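Long-range contacts in Alr4995 protein (Nostoc sp., PDB 6LRF), which acts as a bifunctional arginine dihydrolase and ornithine cyclodeaminase, probably converting arginine to ornithine and then ornithine to proline: residues B[372-378]-B[562-566]; B[406-410]-B[431-435]. All blocks are in the same frame, centred on the assembly; numbering follows the deposited sequence.

How the contacts relate
From the N terminus, the chain passes the GME-family region before it reaches loop 372-378, just after strand 366-369. After strands 388-392 and 395-400 it builds strand 407-413, turns back as strand 416-422, and then places strand 432-435 on the other side of 407-413, antiparallel to it. Contact 2 closes this short loop by pairing 406-410 with 431-435 in a mixed sheet. Contact 1 closes a much longer loop, from 372-378 to helix 554-567 of the Rossmann-fold region, and contact 2 falls wholly within it. The centres lie about 12 Å apart. Pro377 packs on Val433 and Val435, so the loop that meets the helix also rests against the sheet strand.

Contact 1: B[372-378]-B[562-566]; sequences QDGVAPD and NTIRR
Gln372 reaches the helix end with an extended side chain, its CG anti to the backbone N (chi1 -180°). Its NE2 makes a weak hydrogen bond of 3.5 Å to Arg566 O. Gln372 also opens a type II beta turn that ends at Val375. Gly374 O accepts a nearly straight bond from Arg565 NE at 3.0 Å. The oxygen lies at the guanidinium edge, in its plane, while Arg565 NH1 bonds to Pro605 O. Val375 sets CG1 against Arg566 CB at 3.8 Å and lays CG2 by Arg565 O. Ala376 is held at both backbone polar atoms by one amide. Asn562 OD1 takes the Ala376 N-H on a lone pair at 2.9 Å. Asn562 ND2 gives a hydrogen to Ala376 O at 2.9 Å, from above the carbonyl plane. A water 2.8 Å from Ala376 O leads on to Arg566 NH1, a short leg of doubtful length. An alanine in place of Asn562 is likely to leave Ala376 N without its acceptor and Ala376 O with only the water-mediated link to the helix among these contacts. Asp378 OD1 adds a long, probably weak salt bridge to Arg566 NH1, at 3.9 Å. Neutral amide bonds thus combine with two arginines. Asn562 and Arg565 bond to backbone atoms, tying the loop to helix 554-567 largely independently of its side chains.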
ATOM      1  N   GLN B 372      17.507 -18.172  40.471  1.00 33.33           N
ATOM      2  CA  GLN B 372      18.571 -18.034  39.481  1.00 29.63           C
ATOM      3  C   GLN B 372      18.522 -16.609  38.927  1.00 31.48           C
ATOM      4  O   GLN B 372      17.476 -16.189  38.424  1.00 25.01           O
ATOM      5  CB  GLN B 372      18.376 -19.079  38.379  1.00 29.85           C
ATOM      6  CG  GLN B 372      19.385 -19.078  37.276  1.00 36.09           C
ATOM      7  CD  GLN B 372      19.102 -20.175  36.260  1.00 39.98           C
ATOM      8  OE1 GLN B 372      18.240 -21.040  36.476  1.00 40.23           O
ATOM      9  NE2 GLN B 372      19.820 -20.140  35.136  1.00 45.27           N
ATOM     10  N   ASP B 373      19.613 -15.850  39.070  1.00 28.45           N
ATOM     11  CA  ASP B 373      19.676 -14.475  38.558  1.00 29.72           C
ATOM     12  C   ASP B 373      19.059 -14.338  37.157  1.00 24.24           C
ATOM     13  O   ASP B 373      19.396 -15.103  36.263  1.00 19.96           O
ATOM     14  CB  ASP B 373      21.126 -13.988  38.496  1.00 33.34           C
ATOM     15  CG  ASP B 373      21.599 -13.381  39.794  1.00 37.45           C
ATOM     16  OD1 ASP B 373      20.892 -13.497  40.822  1.00 35.84           O
ATOM     17  OD2 ASP B 373      22.700 -12.792  39.776  1.00 42.38           O
ATOM     18  N   GLY B 374      18.161 -13.370  36.976  1.00 21.38           N
ATOM     19  CA  GLY B 374      17.581 -13.110  35.663  1.00 22.89           C
ATOM     20  C   GLY B 374      16.574 -14.151  35.189  1.00 23.92           C
ATOM     21  O   GLY B 374      16.316 -14.259  34.001  1.00 19.13           O
ATOM     22  N   VAL B 375      16.005 -14.919  36.117  1.00 22.32           N
ATOM     23  CA  VAL B 375      15.001 -15.932  35.777  1.00 19.49           C
ATOM     24  C   VAL B 375      13.864 -15.806  36.786  1.00 20.96           C
ATOM     25  O   VAL B 375      14.107 -15.784  37.979  1.00 19.93           O
ATOM     26  CB  VAL B 375      15.594 -17.364  35.799  1.00 24.90           C
ATOM     27  CG1 VAL B 375      14.503 -18.421  35.614  1.00 20.84           C
ATOM     28  CG2 VAL B 375      16.682 -17.528  34.729  1.00 20.23           C
ATOM     29  N   ALA B 376      12.624 -15.679  36.321  1.00 21.31           N
ATOM     30  CA  ALA B 376      11.486 -15.585  37.241  1.00 19.77           C
ATOM     31  C   ALA B 376      11.028 -16.996  37.601  1.00 19.40           C
ATOM     32  O   ALA B 376      11.267 -17.932  36.831  1.00 18.99           O
ATOM     33  CB  ALA B 376      10.348 -14.785  36.620  1.00 16.50           C
ATOM     34  N   PRO B 377      10.415 -17.165  38.787  1.00 19.02           N
ATOM     35  CA  PRO B 377       9.832 -18.465  39.139  1.00 21.59           C
ATOM     36  C   PRO B 377       8.708 -18.791  38.206  1.00 21.90           C
ATOM     37  O   PRO B 377       8.120 -17.879  37.620  1.00 20.41           O
ATOM     38  CB  PRO B 377       9.304 -18.263  40.566  1.00 22.96           C
ATOM     39  CG  PRO B 377       9.148 -16.774  40.698  1.00 20.13           C
ATOM     40  CD  PRO B 377      10.262 -16.187  39.875  1.00 18.30           C
ATOM     41  N   ASP B 378       8.404 -20.075  38.076  1.00 22.97           N
ATOM     42  CA  ASP B 378       7.392 -20.513  37.138  1.00 24.47           C
ATOM     43  C   ASP B 378       6.029 -19.926  37.487  1.00 22.82           C
ATOM     44  O   ASP B 378       5.695 -19.763  38.658  1.00 26.19           O
ATOM     45  CB  ASP B 378       7.331 -22.035  37.109  1.00 29.71           C
ATOM     46  CG  ASP B 378       6.839 -22.560  35.785  1.00 45.76           C
ATOM     47  OD1 ASP B 378       7.648 -22.607  34.823  1.00 48.49           O
ATOM     48  OD2 ASP B 378       5.641 -22.913  35.707  1.00 48.81           O
ATOM     49  N   ASN B 562      11.387 -16.650  29.425  1.00 18.95           N
ATOM     50  CA  ASN B 562      11.823 -17.077  30.751  1.00 21.42           C
ATOM     51  C   ASN B 562      12.315 -18.533  30.803  1.00 20.18           C
ATOM     52  O   ASN B 562      13.298 -18.852  31.465  1.00 23.54           O
ATOM     53  CB  ASN B 562      10.686 -16.899  31.759  1.00 17.71           C
ATOM     54  CG  ASN B 562      11.186 -16.934  33.171  1.00 22.66           C
ATOM     55  OD1 ASN B 562      12.003 -16.094  33.553  1.00 20.27           O
ATOM     56  ND2 ASN B 562      10.718 -17.909  33.961  1.00 18.72           N
ATOM     57  N   THR B 563      11.628 -19.421  30.100  1.00 21.96           N
ATOM     58  CA  THR B 563      12.006 -20.832  30.097  1.00 20.27           C
ATOM     59  C   THR B 563      13.367 -21.052  29.430  1.00 22.27           C
ATOM     60  O   THR B 563      14.208 -21.807  29.934  1.00 24.45           O
ATOM     61  CB  THR B 563      10.912 -21.675  29.401  1.00 22.61           C
ATOM     62  OG1 THR B 563       9.688 -21.535  30.130  1.00 22.82           O
ATOM     63  CG2 THR B 563      11.292 -23.140  29.346  1.00 25.18           C
ATOM     64  N   ILE B 564      13.599 -20.403  28.293  1.00 20.66           N
ATOM     65  CA  ILE B 564      14.894 -20.543  27.625  1.00 21.16           C
ATOM     66  C   ILE B 564      16.008 -19.934  28.493  1.00 20.44           C
ATOM     67  O   ILE B 564      17.079 -20.518  28.619  1.00 21.10           O
ATOM     68  CB  ILE B 564      14.899 -19.894  26.212  1.00 22.32           C
ATOM     69  CG1 ILE B 564      13.756 -20.458  25.351  1.00 22.59           C
ATOM     70  CG2 ILE B 564      16.228 -20.158  25.501  1.00 23.64           C
ATOM     71  CD1 ILE B 564      13.753 -21.989  25.246  1.00 30.27           C
ATOM     72  N   ARG B 565      15.748 -18.779  29.112  1.00 20.12           N
ATOM     73  CA  ARG B 565      16.731 -18.183  30.010  1.00 20.62           C
ATOM     74  C   ARG B 565      17.027 -19.159  31.166  1.00 22.95           C
ATOM     75  O   ARG B 565      18.181 -19.300  31.579  1.00 24.52           O
ATOM     76  CB  ARG B 565      16.262 -16.816  30.528  1.00 16.91           C
ATOM     77  CG  ARG B 565      16.196 -15.717  29.436  1.00 20.34           C
ATOM     78  CD  ARG B 565      15.782 -14.362  30.019  1.00 18.51           C
ATOM     79  NE  ARG B 565      16.752 -13.897  31.012  1.00 25.92           N
ATOM     80  CZ  ARG B 565      17.842 -13.190  30.720  1.00 25.87           C
ATOM     81  NH1 ARG B 565      18.089 -12.832  29.461  1.00 19.12           N
ATOM     82  NH2 ARG B 565      18.684 -12.838  31.685  1.00 24.16           N
ATOM     83  N   ARG B 566      16.011 -19.876  31.645  1.00 22.02           N
ATOM     84  CA  ARG B 566      16.241 -20.830  32.725  1.00 24.26           C
ATOM     85  C   ARG B 566      17.164 -21.965  32.303  1.00 25.93           C
ATOM     86  O   ARG B 566      18.084 -22.317  33.030  1.00 25.26           O
ATOM     87  CB  ARG B 566      14.936 -21.419  33.247  1.00 27.61           C
ATOM     88  CG  ARG B 566      15.183 -22.344  34.445  1.00 25.66           C
ATOM     89  CD  ARG B 566      13.906 -22.725  35.149  1.00 25.70           C
ATOM     90  NE  ARG B 566      13.048 -23.525  34.279  1.00 34.70           N
ATOM     91  CZ  ARG B 566      11.862 -23.120  33.828  1.00 40.83           C
ATOM     92  NH1 ARG B 566      11.393 -21.923  34.176  1.00 36.73           N
ATOM     93  NH2 ARG B 566      11.143 -23.912  33.031  1.00 40.56           N
TER
HETATM   94  O   HOH W   1      11.567 -20.623  36.295  1.00 30.97           O

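Contact 2: B[406-410]-B[431-435]; sequences GAIAI and EQVIV
Ile408 O and Ile434 N form one of two backbone hydrogen bonds that join these strands. The bond is 3.1 Å long and nearly straight (167°). The other runs from Ile410 N to Gln432 O at 2.8 Å. The same two oxygens also receive CA-H...O contacts: Val433 CA approaches Ile408 O, and Ala409 CA lies 3.2 Å from Gln432 O. A water extends the polar links, accepting from Ile408 N and donating to Ile434 O.

The pairing is antiparallel, with Ala409 and Val433 as a non-hydrogen-bonded pair. The strand axes are far from exactly antiparallel, at 132°. Strand 432-435 lies between strands 366-369 and 407-413 in a mixed sheet. On its far side Val433 bonds through its backbone to Glu368, while Ala409 bonds to Gln420 of strand 416-422.

Apolar contacts fall into two groups. On the Ala409 and Val433 face, Val433 CG1 meets Ala407 CB at 4.0 Å. CG1 stands anti to the backbone N (chi1 164°), which leaves CG2 on the side of Ala409 CB. The second group gathers round Ile434. Its CD1 touches Ile408 CG2 at 3.8 Å, and its CG1 lies against Ile410 CG1 at 4.1 Å. Leu367 and Val390 pack on both Ile410 and Ile434.

Charge enters at the margin. Glu431 OE2 passes Ala409 CB at 3.9 Å, while Glu431 OE1 forms a salt bridge with Lys422 NZ and accepts a hydrogen bond from Lys428 N.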
ATOM      1  N   GLY B 406       6.933  -7.270  32.454  1.00 22.49           N
ATOM      2  CA  GLY B 406       7.844  -7.479  33.568  1.00 25.87           C
ATOM      3  C   GLY B 406       7.284  -8.482  34.556  1.00 25.71           C
ATOM      4  O   GLY B 406       6.174  -9.000  34.360  1.00 21.55           O
ATOM      5  N   ALA B 407       8.060  -8.762  35.602  1.00 19.39           N
ATOM      6  CA  ALA B 407       7.552  -9.460  36.767  1.00 22.72           C
ATOM      7  C   ALA B 407       7.380  -8.452  37.897  1.00 23.70           C
ATOM      8  O   ALA B 407       7.928  -7.354  37.856  1.00 20.79           O
ATOM      9  CB  ALA B 407       8.495 -10.591  37.179  1.00 20.08           C
ATOM     10  N   ILE B 408       6.616  -8.812  38.916  1.00 19.71           N
ATOM     11  CA  ILE B 408       6.455  -7.904  40.045  1.00 18.90           C
ATOM     12  C   ILE B 408       7.167  -8.481  41.259  1.00 22.17           C
ATOM     13  O   ILE B 408       6.805  -9.546  41.753  1.00 17.46           O
ATOM     14  CB  ILE B 408       4.977  -7.657  40.346  1.00 21.86           C
ATOM     15  CG1 ILE B 408       4.294  -7.068  39.104  1.00 20.92           C
ATOM     16  CG2 ILE B 408       4.807  -6.716  41.534  1.00 16.61           C
ATOM     17  CD1 ILE B 408       2.831  -6.746  39.320  1.00 23.04           C
ATOM     18  N   ALA B 409       8.203  -7.782  41.716  1.00 20.00           N
ATOM     19  CA  ALA B 409       8.997  -8.227  42.853  1.00 21.35           C
ATOM     20  C   ALA B 409       8.533  -7.495  44.111  1.00 24.13           C
ATOM     21  O   ALA B 409       8.213  -6.312  44.078  1.00 25.19           O
ATOM     22  CB  ALA B 409      10.489  -7.985  42.599  1.00 19.83           C
ATOM     23  N   ILE B 410       8.482  -8.220  45.219  1.00 24.18           N
ATOM     24  CA  ILE B 410       7.985  -7.694  46.478  1.00 22.20           C
ATOM     25  C   ILE B 410       9.114  -7.797  47.468  1.00 24.99           C
ATOM     26  O   ILE B 410       9.728  -8.860  47.605  1.00 23.13           O
ATOM     27  CB  ILE B 410       6.768  -8.492  47.034  1.00 24.69           C
ATOM     28  CG1 ILE B 410       5.674  -8.628  45.981  1.00 24.89           C
ATOM     29  CG2 ILE B 410       6.216  -7.829  48.309  1.00 21.82           C
ATOM     30  CD1 ILE B 410       5.112  -7.283  45.532  1.00 23.14           C
ATOM     31  N   GLU B 431      14.854 -12.635  45.555  1.00 28.79           N
ATOM     32  CA  GLU B 431      13.684 -11.758  45.463  1.00 27.23           C
ATOM     33  C   GLU B 431      12.398 -12.576  45.397  1.00 25.46           C
ATOM     34  O   GLU B 431      12.363 -13.651  44.793  1.00 26.93           O
ATOM     35  CB  GLU B 431      13.777 -10.830  44.247  1.00 26.78           C
ATOM     36  CG  GLU B 431      14.894  -9.807  44.328  1.00 29.80           C
ATOM     37  CD  GLU B 431      14.767  -8.707  43.271  1.00 38.57           C
ATOM     38  OE1 GLU B 431      15.198  -8.931  42.113  1.00 33.80           O
ATOM     39  OE2 GLU B 431      14.253  -7.613  43.602  1.00 43.69           O
ATOM     40  N   GLN B 432      11.352 -12.065  46.035  1.00 24.63           N
ATOM     41  CA  GLN B 432      10.025 -12.670  45.978  1.00 26.37           C
ATOM     42  C   GLN B 432       9.233 -12.104  44.797  1.00 23.85           C
ATOM     43  O   GLN B 432       9.127 -10.893  44.631  1.00 23.74           O
ATOM     44  CB  GLN B 432       9.268 -12.426  47.284  1.00 29.54           C
ATOM     45  CG  GLN B 432       9.893 -13.108  48.492  1.00 29.28           C
ATOM     46  CD  GLN B 432       9.782 -14.615  48.420  1.00 38.03           C
ATOM     47  OE1 GLN B 432       8.730 -15.157  48.070  1.00 31.65           O
ATOM     48  NE2 GLN B 432      10.872 -15.307  48.751  1.00 38.79           N
ATOM     49  N   VAL B 433       8.676 -12.994  43.990  1.00 20.51           N
ATOM     50  CA  VAL B 433       7.985 -12.602  42.783  1.00 17.14           C
ATOM     51  C   VAL B 433       6.551 -13.151  42.773  1.00 20.15           C
ATOM     52  O   VAL B 433       6.319 -14.307  43.110  1.00 19.06           O
ATOM     53  CB  VAL B 433       8.774 -13.077  41.530  1.00 20.59           C
ATOM     54  CG1 VAL B 433       7.903 -13.040  40.288  1.00 16.26           C
ATOM     55  CG2 VAL B 433      10.032 -12.199  41.336  1.00 19.23           C
ATOM     56  N   ILE B 434       5.593 -12.300  42.406  1.00 18.21           N
ATOM     57  CA  ILE B 434       4.197 -12.699  42.280  1.00 16.52           C
ATOM     58  C   ILE B 434       3.996 -13.745  41.192  1.00 20.91           C
ATOM     59  O   ILE B 434       4.461 -13.584  40.048  1.00 16.53           O
ATOM     60  CB  ILE B 434       3.320 -11.466  42.000  1.00 21.38           C
ATOM     61  CG1 ILE B 434       3.422 -10.525  43.197  1.00 22.16           C
ATOM     62  CG2 ILE B 434       1.870 -11.868  41.713  1.00 18.66           C
ATOM     63  CD1 ILE B 434       2.556  -9.354  43.107  1.00 25.49           C
ATOM     64  N   VAL B 435       3.336 -14.841  41.575  1.00 18.54           N
ATOM     65  CA  VAL B 435       2.955 -15.913  40.655  1.00 18.09           C
ATOM     66  C   VAL B 435       1.446 -16.064  40.748  1.00 19.16           C
ATOM     67  O   VAL B 435       0.824 -15.503  41.658  1.00 19.75           O
ATOM     68  CB  VAL B 435       3.627 -17.261  40.978  1.00 22.45           C
ATOM     69  CG1 VAL B 435       5.146 -17.143  40.895  1.00 21.04           C
ATOM     70  CG2 VAL B 435       3.196 -17.748  42.357  1.00 20.13           C
TER
HETATM   71  O   HOH W   2       5.338 -11.302  38.644  1.00 18.19           O